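Local coordinates for phospho-furanose lactonase (Mycoplasma synoviae, PDB 3OVG), which hydrolyses the lactone ring of phosphorylated 1,4-lactones such as D-xylono-1,4-lactone 5-phosphate, using two zinc ions per subunit, at residues 273-278 against 293-298; 52-57 against 279-284. One frame throughout, in Å; residues are numbered along the deposited sequence.

The two contacts illustrate how the loop that follows the last strand of a TIM barrel can serve the active site and still be tied to the outer helices. The centres of contact 1 and contact 2 lie about 8 Å apart, and their segments alternate along the chain. Glu54 of contact 2 reaches into contact 1, where its OE2 lies 3.0 Å from Leu295 N, a probable hydrogen bond; Ala275 CB meets Tyr280 O at 3.4 Å. Residues 273-278 carry Asp274, a zinc ligand, and Arg277, while residues 279-284 follow directly with Tyr280. A phosphate ion, probably from the crystallisation liquor, touches both contacts: Tyr280 OH donates to its O4, and Arg277 adds a weak hydrogen bond.

Contact 1: 273-278 against 293-298; sequences LDAGRI and FGLAYL. With ZN (zinc ion), chain G; PO4 (phosphate ion), chain I.
Leu273 and Leu298 cross obliquely, with CD2 of Leu273 set 3.6 Å from CB of Leu298, so that one methyl branch meets the root of the other side chain. The same methyl passes the backbone O of Leu295. CG of Leu273 stands anti to its own carbonyl carbon (chi1 -85°), on a CB that points toward residues 293-298. Two residues further on, Ala275 offers its CB to CD1 of Leu295 at 4.2 Å; the base of Leu295 does not face residues 273-278, but its branched end bends back to them. All of this is apolar contact between buried side chains, and no hydrogen bond spans the two segments. In the TIM barrel of the phosphotriesterase family, residues 273-278 lie just after strand 269-271, where the loops form the active site. Asp274 points its CB away from residues 293-298; with CG anti to the backbone N (chi1 -175°), its OD1 binds a zinc ion at 2.2 Å beside His26, His28 and the carbamate group of Lys155. Two waters also coordinate this zinc, water 1 at 2.4 Å and water 2 at 2.5 Å. Ala275 is the centre of an inverse gamma turn, closed by a weak bond from Gly276 N to Asp274 O. Beyond it Arg277, a substrate-binding residue, sends NH1 to O2 of the phosphate ion in a weak hydrogen bond of 3.4 Å.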
loop_
_atom_site.group_PDB
_atom_site.type_symbol
_atom_site.label_atom_id
_atom_site.label_comp_id
_atom_site.label_asym_id
_atom_site.label_seq_id
_atom_site.Cartn_x
_atom_site.Cartn_y
_atom_site.Cartn_z
ATOM N N LEU A 273 -17.691 -3.795 26.311
ATOM C CA LEU A 273 -16.298 -3.476 26.019
ATOM C C LEU A 273 -16.027 -3.607 24.489
ATOM O O LEU A 273 -15.124 -2.955 23.934
ATOM C CB LEU A 273 -15.348 -4.355 26.849
ATOM C CG LEU A 273 -15.047 -3.819 28.253
ATOM C CD1 LEU A 273 -15.088 -2.296 28.202
ATOM C CD2 LEU A 273 -16.008 -4.314 29.289
ATOM N N ASP A 274 -16.841 -4.410 23.802
ATOM C CA ASP A 274 -16.563 -4.703 22.416
ATOM C C ASP A 274 -15.060 -5.004 22.232
ATOM O O ASP A 274 -14.381 -4.363 21.419
ATOM C CB ASP A 274 -16.990 -3.530 21.508
ATOM C CG ASP A 274 -16.813 -3.868 20.027
ATOM O OD1 ASP A 274 -16.890 -5.056 19.719
ATOM O OD2 ASP A 274 -16.579 -2.977 19.191
ATOM N N ALA A 275 -14.544 -5.972 22.995
ATOM C CA ALA A 275 -13.119 -6.302 22.958
ATOM C C ALA A 275 -12.853 -7.250 21.782
ATOM O O ALA A 275 -12.611 -8.455 21.961
ATOM C CB ALA A 275 -12.692 -6.927 24.297
ATOM N N GLY A 276 -12.904 -6.697 20.574
ATOM C CA GLY A 276 -12.892 -7.511 19.368
ATOM C C GLY A 276 -11.580 -7.508 18.605
ATOM O O GLY A 276 -11.548 -7.892 17.435
ATOM N N ARG A 277 -10.510 -7.079 19.277
ATOM C CA ARG A 277 -9.155 -7.231 18.778
ATOM C C ARG A 277 -8.355 -7.915 19.880
ATOM O O ARG A 277 -8.666 -7.776 21.065
ATOM C CB ARG A 277 -8.521 -5.869 18.464
ATOM C CG ARG A 277 -9.038 -5.210 17.195
ATOM C CD ARG A 277 -8.359 -3.872 16.943
ATOM N NE ARG A 277 -6.939 -4.062 16.642
ATOM C CZ ARG A 277 -6.275 -3.398 15.687
ATOM N NH1 ARG A 277 -6.912 -2.508 14.918
ATOM N NH2 ARG A 277 -4.973 -3.639 15.491
ATOM N N ILE A 278 -7.298 -8.617 19.496
ATOM C CA ILE A 278 -6.541 -9.419 20.445
ATOM C C ILE A 278 -5.926 -8.625 21.621
ATOM O O ILE A 278 -5.784 -9.172 22.725
ATOM C CB ILE A 278 -5.479 -10.228 19.699
ATOM C CG1 ILE A 278 -5.080 -11.514 20.457
ATOM C CG2 ILE A 278 -4.318 -9.350 19.297
ATOM C CD1 ILE A 278 -4.450 -12.591 19.496
ATOM N N PHE A 293 -5.356 -3.835 28.996
ATOM C CA PHE A 293 -6.575 -3.917 29.788
ATOM C C PHE A 293 -7.614 -4.710 29.033
ATOM O O PHE A 293 -7.573 -4.791 27.804
ATOM C CB PHE A 293 -7.126 -2.517 30.113
ATOM C CG PHE A 293 -6.300 -1.778 31.114
ATOM C CD1 PHE A 293 -6.130 -2.295 32.395
ATOM C CD2 PHE A 293 -5.656 -0.611 30.773
ATOM C CE1 PHE A 293 -5.333 -1.642 33.317
ATOM C CE2 PHE A 293 -4.858 0.061 31.700
ATOM C CZ PHE A 293 -4.700 -0.456 32.967
ATOM N N GLY A 294 -8.560 -5.279 29.770
ATOM C CA GLY A 294 -9.660 -6.027 29.175
ATOM C C GLY A 294 -10.977 -5.818 29.917
ATOM O O GLY A 294 -11.321 -4.688 30.316
ATOM N N LEU A 295 -11.707 -6.906 30.125
ATOM C CA LEU A 295 -13.036 -6.842 30.734
ATOM C C LEU A 295 -12.996 -6.264 32.168
ATOM O O LEU A 295 -13.888 -5.519 32.539
ATOM C CB LEU A 295 -13.729 -8.223 30.678
ATOM C CG LEU A 295 -14.397 -8.714 29.367
ATOM C CD1 LEU A 295 -13.645 -8.318 28.128
ATOM C CD2 LEU A 295 -14.701 -10.241 29.347
ATOM N N ALA A 296 -11.955 -6.550 32.954
ATOM C CA ALA A 296 -11.930 -6.070 34.336
ATOM C C ALA A 296 -11.880 -4.541 34.406
ATOM O O ALA A 296 -12.335 -3.937 35.386
ATOM C CB ALA A 296 -10.763 -6.697 35.135
ATOM N N TYR A 297 -11.310 -3.932 33.372
ATOM C CA TYR A 297 -11.228 -2.468 33.248
ATOM C C TYR A 297 -12.590 -1.791 33.435
ATOM O O TYR A 297 -12.667 -0.669 33.982
ATOM C CB TYR A 297 -10.672 -2.084 31.880
ATOM C CG TYR A 297 -10.359 -0.592 31.672
ATOM C CD1 TYR A 297 -11.266 0.231 31.032
ATOM C CD2 TYR A 297 -9.129 -0.034 32.065
ATOM C CE1 TYR A 297 -10.989 1.578 30.803
ATOM C CE2 TYR A 297 -8.841 1.315 31.847
ATOM C CZ TYR A 297 -9.794 2.116 31.220
ATOM O OH TYR A 297 -9.576 3.445 30.959
ATOM N N LEU A 298 -13.659 -2.461 32.979
ATOM C CA LEU A 298 -15.002 -1.915 33.124
ATOM C C LEU A 298 -15.249 -1.538 34.592
ATOM O O LEU A 298 -15.671 -0.427 34.895
ATOM C CB LEU A 298 -16.070 -2.905 32.630
ATOM C CG LEU A 298 -17.504 -2.422 32.894
ATOM C CD1 LEU A 298 -17.754 -1.145 32.113
ATOM C CD2 LEU A 298 -18.557 -3.461 32.554
HETATM ZN ZN ZN G . -17.915 -6.030 18.008
HETATM P P PO4 I . -11.127 -0.962 16.497
HETATM O O1 PO4 I . -11.627 -2.408 16.667
HETATM O O2 PO4 I . -9.863 -0.900 15.606
HETATM O O3 PO4 I . -12.253 -0.143 15.857
HETATM O O4 PO4 I . -10.866 -0.386 17.886
HETATM O O HOH W 1 -17.352 -3.942 17.081
HETATM O O HOH W 2 -15.815 -6.388 16.688
#

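Contact 2: 52-57 against 279-284; sequences IKEFKE and LYQRNY. With PO4 (phosphate ion), chain I.
Glu54 leaves helix 48-60 with CG anti to the backbone N (chi1 -162°) and bends at chi2 (71°), which carries CD toward Gln281 and Arg282; Glu57, one turn later, runs extended beyond CG. Both carboxylates meet the beginning of helix 282-287, where Gln281 is the N-cap residue. This joins an outer helix of the TIM barrel to the loop after its last strand. Glu54 receives the first backbone N-H groups of the helix from above its carboxylate plane: Arg282 N donates to OE2 at 3.1 Å and Asn283 N to OE1 at 3.0 Å. A negative carboxylate here would interact favourably with the helix dipole. OE1 takes a second bond, from Asn283 ND2, nearly along its C-O axis, and CG of Glu54 packs 3.3 Å from Gln281 OE1.

Arg282 forms a salt bridge with Glu57, gripping it side-on through NE and NH1, the side chains crossing at about a right angle with guanidinium and carboxylate planes 26° apart. NE lies 3.1 Å from OE1 and NH1 2.8 Å from OE2, both on the syn side; NE also bonds OE2. NH2 forms a salt bridge with Glu351 of a second subunit. Tyr280, a substrate-binding residue, meets the phosphate ion with its ring edge, O4 lying in the ring plane. Asn283 ND2 also donates to Glu57 OE2 at 2.9 Å, from above the Glu57 carboxylate plane.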
loop_
_atom_site.group_PDB
_atom_site.type_symbol
_atom_site.label_atom_id
_atom_site.label_comp_id
_atom_site.label_asym_id
_atom_site.label_seq_id
_atom_site.Cartn_x
_atom_site.Cartn_y
_atom_site.Cartn_z
ATOM N N ILE A 52 -11.500 -17.908 28.580
ATOM C CA ILE A 52 -12.048 -18.395 29.843
ATOM C C ILE A 52 -11.439 -17.655 31.036
ATOM O O ILE A 52 -12.151 -17.255 31.949
ATOM C CB ILE A 52 -11.811 -19.894 29.964
ATOM C CG1 ILE A 52 -12.624 -20.646 28.892
ATOM C CG2 ILE A 52 -12.112 -20.371 31.357
ATOM C CD1 ILE A 52 -12.371 -22.149 28.840
ATOM N N LYS A 53 -10.122 -17.467 31.038
ATOM C CA LYS A 53 -9.509 -16.690 32.126
ATOM C C LYS A 53 -10.040 -15.264 32.120
ATOM O O LYS A 53 -10.262 -14.684 33.162
ATOM C CB LYS A 53 -7.980 -16.659 32.002
ATOM C CG LYS A 53 -7.295 -18.036 32.069
ATOM C CD LYS A 53 -5.822 -17.917 31.625
ATOM C CE LYS A 53 -5.104 -19.264 31.783
ATOM N NZ LYS A 53 -3.733 -19.289 31.176
ATOM N N GLU A 54 -10.242 -14.679 30.940
ATOM C CA GLU A 54 -10.809 -13.324 30.899
ATOM C C GLU A 54 -12.225 -13.323 31.485
ATOM O O GLU A 54 -12.579 -12.475 32.313
ATOM C CB GLU A 54 -10.780 -12.728 29.467
ATOM C CG GLU A 54 -10.944 -11.199 29.367
ATOM C CD GLU A 54 -9.706 -10.403 29.869
ATOM O OE1 GLU A 54 -8.677 -11.012 30.279
ATOM O OE2 GLU A 54 -9.779 -9.161 29.871
ATOM N N PHE A 55 -13.042 -14.285 31.054
ATOM C CA PHE A 55 -14.415 -14.388 31.523
ATOM C C PHE A 55 -14.461 -14.486 33.066
ATOM O O PHE A 55 -15.291 -13.822 33.710
ATOM C CB PHE A 55 -15.095 -15.606 30.896
ATOM C CG PHE A 55 -16.607 -15.479 30.769
ATOM C CD1 PHE A 55 -17.369 -14.876 31.775
ATOM C CD2 PHE A 55 -17.257 -15.945 29.634
ATOM C CE1 PHE A 55 -18.757 -14.757 31.672
ATOM C CE2 PHE A 55 -18.657 -15.839 29.512
ATOM C CZ PHE A 55 -19.408 -15.228 30.534
ATOM N N LYS A 56 -13.568 -15.311 33.636
ATOM C CA LYS A 56 -13.434 -15.456 35.100
ATOM C C LYS A 56 -13.075 -14.133 35.797
ATOM O O LYS A 56 -13.555 -13.846 36.898
ATOM C CB LYS A 56 -12.403 -16.543 35.447
ATOM C CG LYS A 56 -12.903 -17.982 35.125
ATOM C CD LYS A 56 -11.818 -19.065 35.337
ATOM C CE LYS A 56 -12.402 -20.496 35.270
ATOM N NZ LYS A 56 -11.362 -21.591 35.131
ATOM N N GLU A 57 -12.239 -13.311 35.179
ATOM C CA GLU A 57 -12.006 -11.994 35.780
ATOM C C GLU A 57 -13.284 -11.135 35.804
ATOM O O GLU A 57 -13.584 -10.421 36.776
ATOM C CB GLU A 57 -10.872 -11.264 35.064
ATOM C CG GLU A 57 -9.538 -11.877 35.394
ATOM C CD GLU A 57 -8.380 -11.250 34.647
ATOM O OE1 GLU A 57 -8.469 -10.068 34.234
ATOM O OE2 GLU A 57 -7.365 -11.970 34.458
ATOM N N LEU A 279 -5.584 -7.355 21.409
ATOM C CA LEU A 279 -5.005 -6.519 22.500
ATOM C C LEU A 279 -6.040 -5.797 23.379
ATOM O O LEU A 279 -5.694 -4.948 24.203
ATOM C CB LEU A 279 -3.993 -5.501 21.964
ATOM C CG LEU A 279 -2.780 -6.123 21.250
ATOM C CD1 LEU A 279 -1.783 -5.050 20.814
ATOM C CD2 LEU A 279 -2.086 -7.138 22.164
ATOM N N TYR A 280 -7.307 -6.127 23.199
ATOM C CA TYR A 280 -8.371 -5.516 23.979
ATOM C C TYR A 280 -8.808 -6.408 25.138
ATOM O O TYR A 280 -9.777 -6.105 25.824
ATOM C CB TYR A 280 -9.581 -5.170 23.075
ATOM C CG TYR A 280 -9.318 -4.066 22.053
ATOM C CD1 TYR A 280 -8.115 -3.348 22.052
ATOM C CD2 TYR A 280 -10.307 -3.694 21.132
ATOM C CE1 TYR A 280 -7.889 -2.315 21.126
ATOM C CE2 TYR A 280 -10.099 -2.679 20.236
ATOM C CZ TYR A 280 -8.893 -1.992 20.228
ATOM O OH TYR A 280 -8.703 -0.988 19.313
ATOM N N GLN A 281 -8.090 -7.514 25.362
ATOM C CA GLN A 281 -8.321 -8.323 26.554
ATOM C C GLN A 281 -6.997 -8.558 27.257
ATOM O O GLN A 281 -5.968 -8.628 26.598
ATOM C CB GLN A 281 -9.005 -9.647 26.208
ATOM C CG GLN A 281 -10.406 -9.431 25.698
ATOM C CD GLN A 281 -11.147 -10.718 25.469
ATOM O OE1 GLN A 281 -10.844 -11.743 26.093
ATOM N NE2 GLN A 281 -12.142 -10.677 24.577
ATOM N N ARG A 282 -7.031 -8.618 28.591
ATOM C CA ARG A 282 -5.827 -8.757 29.398
ATOM C C ARG A 282 -5.121 -10.086 29.115
ATOM O O ARG A 282 -3.939 -10.114 28.812
ATOM C CB ARG A 282 -6.163 -8.687 30.881
ATOM C CG ARG A 282 -4.928 -8.482 31.757
ATOM C CD ARG A 282 -5.289 -8.380 33.250
ATOM N NE ARG A 282 -5.417 -9.708 33.876
ATOM C CZ ARG A 282 -4.385 -10.441 34.276
ATOM N NH1 ARG A 282 -4.574 -11.632 34.831
ATOM N NH2 ARG A 282 -3.157 -9.973 34.124
ATOM N N ASN A 283 -5.869 -11.179 29.207
ATOM C CA ASN A 283 -5.274 -12.504 29.050
ATOM C C ASN A 283 -4.806 -12.781 27.625
ATOM O O ASN A 283 -3.720 -13.263 27.413
ATOM C CB ASN A 283 -6.199 -13.585 29.637
ATOM C CG ASN A 283 -6.150 -13.609 31.154
ATOM O OD1 ASN A 283 -5.188 -14.132 31.746
ATOM N ND2 ASN A 283 -7.164 -13.025 31.798
ATOM N N TYR A 284 -5.610 -12.418 26.640
ATOM C CA TYR A 284 -5.112 -12.366 25.257
ATOM C C TYR A 284 -3.840 -11.508 25.101
ATOM O O TYR A 284 -2.880 -11.898 24.396
ATOM C CB TYR A 284 -6.218 -11.868 24.322
ATOM C CG TYR A 284 -7.065 -12.943 23.653
ATOM C CD1 TYR A 284 -6.486 -13.867 22.785
ATOM C CD2 TYR A 284 -8.443 -13.002 23.855
ATOM C CE1 TYR A 284 -7.249 -14.836 22.133
ATOM C CE2 TYR A 284 -9.228 -13.971 23.227
ATOM C CZ TYR A 284 -8.620 -14.882 22.348
ATOM O OH TYR A 284 -9.375 -15.828 21.693
HETATM P P PO4 I . -11.127 -0.962 16.497
HETATM O O1 PO4 I . -11.627 -2.408 16.667
HETATM O O2 PO4 I . -9.863 -0.900 15.606
HETATM O O3 PO4 I . -12.253 -0.143 15.857
HETATM O O4 PO4 I . -10.866 -0.386 17.886
#